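Local coordinates for protein probable exosome complex exonuclease 1 (Archaeoglobus fulgidus, PDB 3M7N) that probably serves as the catalytic Rrp41 component of the archaeal exosome, degrading RNA in the 3'-to-5' direction and also able to synthesise heteromeric RNA tails, at residues 29-34 with 234-239; 52-57 with 145-150. The protein carries 1 engineered substitution. All blocks are in the same frame, centred on the assembly; numbering follows the deposited sequence.

Contact 1: residues 29-34 with 234-239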
loop_
_atom_site.group_PDB
_atom_site.type_symbol
_atom_site.label_atom_id
_atom_site.label_comp_id
_atom_site.label_asym_id
_atom_site.label_seq_id
_atom_site.Cartn_x
_atom_site.Cartn_y
_atom_site.Cartn_z
ATOM N N ILE E 29 21.795 -5.616 34.884
ATOM C CA ILE E 29 21.495 -6.216 33.608
ATOM C C ILE E 29 21.156 -7.685 33.803
ATOM O O ILE E 29 21.774 -8.360 34.624
ATOM C CB ILE E 29 22.702 -6.064 32.671
ATOM C CG1 ILE E 29 22.768 -4.632 32.149
ATOM C CG2 ILE E 29 22.645 -7.029 31.513
ATOM C CD1 ILE E 29 23.996 -4.353 31.325
ATOM N N LYS E 30 20.150 -8.161 33.067
ATOM C CA LYS E 30 19.802 -9.578 33.013
ATOM C C LYS E 30 19.613 -9.965 31.547
ATOM O O LYS E 30 18.964 -9.236 30.787
ATOM C CB LYS E 30 18.515 -9.850 33.791
ATOM C CG LYS E 30 18.170 -11.327 33.912
ATOM C CD LYS E 30 16.655 -11.582 34.054
ATOM C CE LYS E 30 16.287 -13.029 33.654
ATOM N NZ LYS E 30 14.816 -13.279 33.531
ATOM N N ILE E 31 20.186 -11.094 31.143
ATOM C CA ILE E 31 20.088 -11.556 29.766
ATOM C C ILE E 31 19.696 -13.027 29.748
ATOM O O ILE E 31 20.365 -13.857 30.354
ATOM C CB ILE E 31 21.436 -11.451 29.017
ATOM C CG1 ILE E 31 22.023 -10.046 29.136
ATOM C CG2 ILE E 31 21.282 -11.868 27.540
ATOM C CD1 ILE E 31 23.257 -9.837 28.288
ATOM N N GLU E 32 18.627 -13.353 29.030
ATOM C CA GLU E 32 18.225 -14.744 28.869
ATOM C C GLU E 32 17.903 -15.104 27.414
ATOM O O GLU E 32 17.079 -14.462 26.764
ATOM C CB GLU E 32 17.052 -15.092 29.801
ATOM C CG GLU E 32 16.634 -16.556 29.691
ATOM C CD GLU E 32 15.420 -16.907 30.537
ATOM O OE1 GLU E 32 15.042 -16.100 31.424
ATOM O OE2 GLU E 32 14.845 -17.998 30.307
ATOM N N ALA E 33 18.554 -16.147 26.921
ATOM C CA ALA E 33 18.345 -16.630 25.569
ATOM C C ALA E 33 17.247 -17.712 25.498
ATOM O O ALA E 33 16.951 -18.355 26.500
ATOM C CB ALA E 33 19.662 -17.158 25.009
ATOM N N SER E 34 16.659 -17.900 24.308
ATOM C CA SER E 34 15.573 -18.868 24.066
ATOM C C SER E 34 14.431 -18.712 25.036
ATOM O O SER E 34 14.218 -19.579 25.873
ATOM C CB SER E 34 16.062 -20.315 24.158
ATOM O OG SER E 34 17.207 -20.523 23.355
ATOM N N ARG E 234 27.881 -13.385 26.524
ATOM C CA ARG E 234 28.583 -14.643 26.319
ATOM C C ARG E 234 28.054 -15.652 27.330
ATOM O O ARG E 234 27.757 -16.782 26.986
ATOM C CB ARG E 234 30.088 -14.444 26.489
ATOM C CG ARG E 234 30.916 -15.667 26.166
ATOM C CD ARG E 234 32.373 -15.495 26.589
ATOM N NE ARG E 234 32.896 -16.772 27.075
ATOM C CZ ARG E 234 33.512 -17.663 26.301
ATOM N NH1 ARG E 234 33.718 -17.406 24.995
ATOM N NH2 ARG E 234 33.932 -18.810 26.834
ATOM N N GLU E 235 27.907 -15.213 28.576
ATOM C CA GLU E 235 27.393 -16.071 29.627
ATOM C C GLU E 235 25.994 -16.582 29.284
ATOM O O GLU E 235 25.699 -17.782 29.395
ATOM C CB GLU E 235 27.352 -15.308 30.942
ATOM C CG GLU E 235 27.967 -16.055 32.093
ATOM C CD GLU E 235 29.489 -16.027 32.065
ATOM O OE1 GLU E 235 30.107 -17.042 31.644
ATOM O OE2 GLU E 235 30.062 -14.988 32.476
ATOM N N ALA E 236 25.132 -15.659 28.868
ATOM C CA ALA E 236 23.761 -16.022 28.513
ATOM C C ALA E 236 23.715 -17.084 27.406
ATOM O O ALA E 236 22.873 -17.972 27.428
ATOM C CB ALA E 236 22.945 -14.774 28.139
ATOM N N ILE E 237 24.644 -16.998 26.460
ATOM C CA ILE E 237 24.719 -17.961 25.367
ATOM C C ILE E 237 25.362 -19.275 25.831
ATOM O O ILE E 237 25.001 -20.360 25.372
ATOM C CB ILE E 237 25.483 -17.368 24.159
ATOM C CG1 ILE E 237 24.645 -16.274 23.469
ATOM C CG2 ILE E 237 25.845 -18.447 23.164
ATOM C CD1 ILE E 237 23.416 -16.823 22.689
ATOM N N LEU E 238 26.311 -19.175 26.754
ATOM C CA LEU E 238 26.934 -20.359 27.321
ATOM C C LEU E 238 25.845 -21.216 28.003
ATOM O O LEU E 238 25.779 -22.435 27.836
ATOM C CB LEU E 238 28.024 -19.930 28.308
ATOM C CG LEU E 238 29.047 -20.923 28.888
ATOM C CD1 LEU E 238 28.496 -21.605 30.117
ATOM C CD2 LEU E 238 29.514 -21.945 27.866
ATOM N N ARG E 239 24.981 -20.559 28.762
ATOM C CA ARG E 239 23.893 -21.246 29.442
ATOM C C ARG E 239 23.019 -21.991 28.441
ATOM O O ARG E 239 22.700 -23.161 28.633
ATOM C CB ARG E 239 23.071 -20.246 30.253
ATOM C CG ARG E 239 23.393 -20.274 31.734
ATOM C CD ARG E 239 23.384 -18.892 32.358
ATOM N NE ARG E 239 22.228 -18.117 31.932
ATOM C CZ ARG E 239 22.198 -16.790 31.903
ATOM N NH1 ARG E 239 23.266 -16.093 32.276
ATOM N NH2 ARG E 239 21.105 -16.163 31.494
HETATM O O HOH W 1 20.370 -18.001 28.312
#

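Contact 2: residues 52-57 with 145-150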
loop_
_atom_site.group_PDB
_atom_site.type_symbol
_atom_site.label_atom_id
_atom_site.label_comp_id
_atom_site.label_asym_id
_atom_site.label_seq_id
_atom_site.Cartn_x
_atom_site.Cartn_y
_atom_site.Cartn_z
ATOM N N VAL E 52 13.189 -5.454 27.471
ATOM C CA VAL E 52 13.003 -5.633 26.047
ATOM C C VAL E 52 13.024 -7.096 25.699
ATOM O O VAL E 52 13.572 -7.917 26.437
ATOM C CB VAL E 52 14.122 -4.932 25.239
ATOM C CG1 VAL E 52 14.295 -3.503 25.708
ATOM C CG2 VAL E 52 15.425 -5.687 25.363
ATOM N N ILE E 53 12.418 -7.417 24.563
ATOM C CA ILE E 53 12.466 -8.771 24.039
ATOM C C ILE E 53 12.775 -8.787 22.529
ATOM O O ILE E 53 12.299 -7.947 21.770
ATOM C CB ILE E 53 11.184 -9.577 24.423
ATOM C CG1 ILE E 53 11.329 -11.032 23.976
ATOM C CG2 ILE E 53 9.924 -8.921 23.870
ATOM C CD1 ILE E 53 10.480 -11.988 24.796
ATOM N N ALA E 54 13.603 -9.724 22.100
ATOM C CA ALA E 54 14.046 -9.754 20.717
ATOM C C ALA E 54 13.744 -11.105 20.134
ATOM O O ALA E 54 13.781 -12.115 20.837
ATOM C CB ALA E 54 15.556 -9.479 20.612
ATOM N N ALA E 55 13.494 -11.120 18.829
ATOM C CA ALA E 55 13.115 -12.335 18.138
ATOM C C ALA E 55 13.673 -12.312 16.728
ATOM O O ALA E 55 13.657 -11.279 16.045
ATOM C CB ALA E 55 11.582 -12.475 18.113
ATOM N N VAL E 56 14.154 -13.465 16.296
ATOM C CA VAL E 56 14.741 -13.617 14.984
ATOM C C VAL E 56 14.070 -14.733 14.183
ATOM O O VAL E 56 13.839 -15.840 14.684
ATOM C CB VAL E 56 16.243 -13.914 15.105
ATOM C CG1 VAL E 56 16.831 -14.340 13.749
ATOM C CG2 VAL E 56 16.968 -12.698 15.670
ATOM N N PHE E 57 13.778 -14.436 12.925
ATOM C CA PHE E 57 13.221 -15.419 12.001
ATOM C C PHE E 57 14.039 -15.349 10.735
ATOM O O PHE E 57 14.140 -14.282 10.127
ATOM C CB PHE E 57 11.765 -15.084 11.666
ATOM C CG PHE E 57 10.875 -14.965 12.868
ATOM C CD1 PHE E 57 10.809 -13.779 13.586
ATOM C CD2 PHE E 57 10.099 -16.033 13.282
ATOM C CE1 PHE E 57 9.974 -13.656 14.709
ATOM C CE2 PHE E 57 9.263 -15.921 14.410
ATOM C CZ PHE E 57 9.204 -14.733 15.123
ATOM N N SER E 145 21.501 -9.131 19.286
ATOM C CA SER E 145 22.718 -9.898 18.983
ATOM C C SER E 145 22.684 -11.248 19.679
ATOM O O SER E 145 23.137 -12.256 19.131
ATOM C CB SER E 145 23.992 -9.120 19.376
ATOM O OG SER E 145 25.182 -9.723 18.846
ATOM N N VAL E 146 22.144 -11.267 20.898
ATOM C CA VAL E 146 21.950 -12.532 21.608
ATOM C C VAL E 146 20.987 -13.413 20.811
ATOM O O VAL E 146 21.301 -14.576 20.525
ATOM C CB VAL E 146 21.456 -12.334 23.071
ATOM C CG1 VAL E 146 21.002 -13.665 23.677
ATOM C CG2 VAL E 146 22.545 -11.725 23.914
ATOM N N ALA E 147 19.843 -12.840 20.417
ATOM C CA ALA E 147 18.847 -13.578 19.625
ATOM C C ALA E 147 19.419 -14.121 18.315
ATOM O O ALA E 147 19.142 -15.260 17.919
ATOM C CB ALA E 147 17.598 -12.729 19.362
ATOM N N LEU E 148 20.219 -13.301 17.643
ATOM C CA LEU E 148 20.863 -13.738 16.411
ATOM C C LEU E 148 21.753 -14.944 16.678
ATOM O O LEU E 148 21.724 -15.924 15.924
ATOM C CB LEU E 148 21.647 -12.592 15.760
ATOM C CG LEU E 148 20.783 -11.524 15.056
ATOM C CD1 LEU E 148 21.583 -10.290 14.684
ATOM C CD2 LEU E 148 20.078 -12.096 13.823
ATOM N N VAL E 149 22.520 -14.897 17.763
ATOM C CA VAL E 149 23.416 -16.009 18.052
ATOM C C VAL E 149 22.621 -17.247 18.421
ATOM O O VAL E 149 22.952 -18.350 18.004
ATOM C CB VAL E 149 24.446 -15.672 19.162
ATOM C CG1 VAL E 149 25.247 -16.909 19.530
ATOM C CG2 VAL E 149 25.379 -14.565 18.693
ATOM N N ASP E 150 21.555 -17.036 19.186
ATOM C CA ASP E 150 20.657 -18.106 19.597
ATOM C C ASP E 150 20.050 -18.805 18.369
ATOM O O ASP E 150 19.860 -20.023 18.364
ATOM C CB ASP E 150 19.572 -17.542 20.521
ATOM C CG ASP E 150 18.633 -18.622 21.077
ATOM O OD1 ASP E 150 17.413 -18.362 21.182
ATOM O OD2 ASP E 150 19.107 -19.721 21.425
#

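Contact 1: residues 29-34 with 234-239
In this RNase PH-fold subunit the long C-terminal helix 212-248 runs beside strand 29-33, which is outermost within this chain in the five-stranded mixed sheet; the local axes come within 7.4 Å at 33°, both running the same way. At the start of 234-239, Arg234 faces another protein of the complex. Ala236 makes the tightest apolar touch, its CB 3.4 Å from Ile31 CG2, the branch anti to the backbone N (chi1 of Ile31 -52°) and so turned to the helix. One water ties the two backbones: it accepts from Ala33 N at 2.9 Å and donates to Ala236 O at 2.7 Å. Ile237 CD1 reaches back to Ala33 CB at 4.4 Å. Arg239 bends at chi2 and chi3, folding its guanidinium over Ala236, whose CA sits over the centre of one face, 3.7 Å above the plane. That fold presents NH2 to the strand, where it donates to Ile31 O at 2.7 Å; the acceptor lies near the guanidinium plane, and NH2 sits nearly along the C=O axis, although the N-H...O angle is only 136°.

Contact 2: residues 52-57 with 145-150
Val56 sets its CG2 against both Ala147 and Leu148, the main apolar overlap where strand 50-60 of the RNase PH-fold sheet packs on helix 136-150. The axes of 52-57 and 145-150 pass 7.4 Å apart at 36°, with the chain running in the same general direction in each. Alternation along the extended strand sends the CB atoms of Ala54 and Val56 toward the helix and that of Ala55 to the other sheet face, against Leu88 of the neighbouring Probable exosome complex exonuclease 2 chain. Ala147 lies at the closest backbone pairing, Ala55 CA to Ala147 CA being 6.1 Å; its CB meets Ala54 CB at 4.0 Å and Val56 CG2 at 3.7 Å. Where Ala54 meets Ala147 each side offers a single methyl, consistent with the close approach of the helix. Leu148 starts out along the flank of the helix, then carries CD2 back to the strand, crossing Val56 at about a right angle; Ile125 of strand 122-129 touches it as well. With CG1 of Val56 anti to the backbone N (chi1 169°), both its methyls face the leucine tip: Leu148 CD2 lies 3.7 Å from Val56 CG2 and 3.9 Å from Val56 CG1.

The centres of contacts 1 and 2 lie 11 Å apart, and both involve the same mixed sheet: contact 1 through strand 29-33, contact 2 through strand 50-60, with 41-47 between them. Along the chain, 52-57 and 145-150 both fall between 29-34 and 234-239, so contact 2 is nested within contact 1. Helices 136-150 and 212-248 meet where Ile237 CD1 packs 3.7 Å from Val149 CG1, and Val146 also touches Ile31. A weak, probable hydrogen bond, 3.1 Å from Ser34 OG to Asp150 OD1, joins the residue just after strand 29-33 to the last of helix 136-150. The C-terminal helix is thereby packed onto the first RNase PH domain through strand 29-33 and helix 136-150.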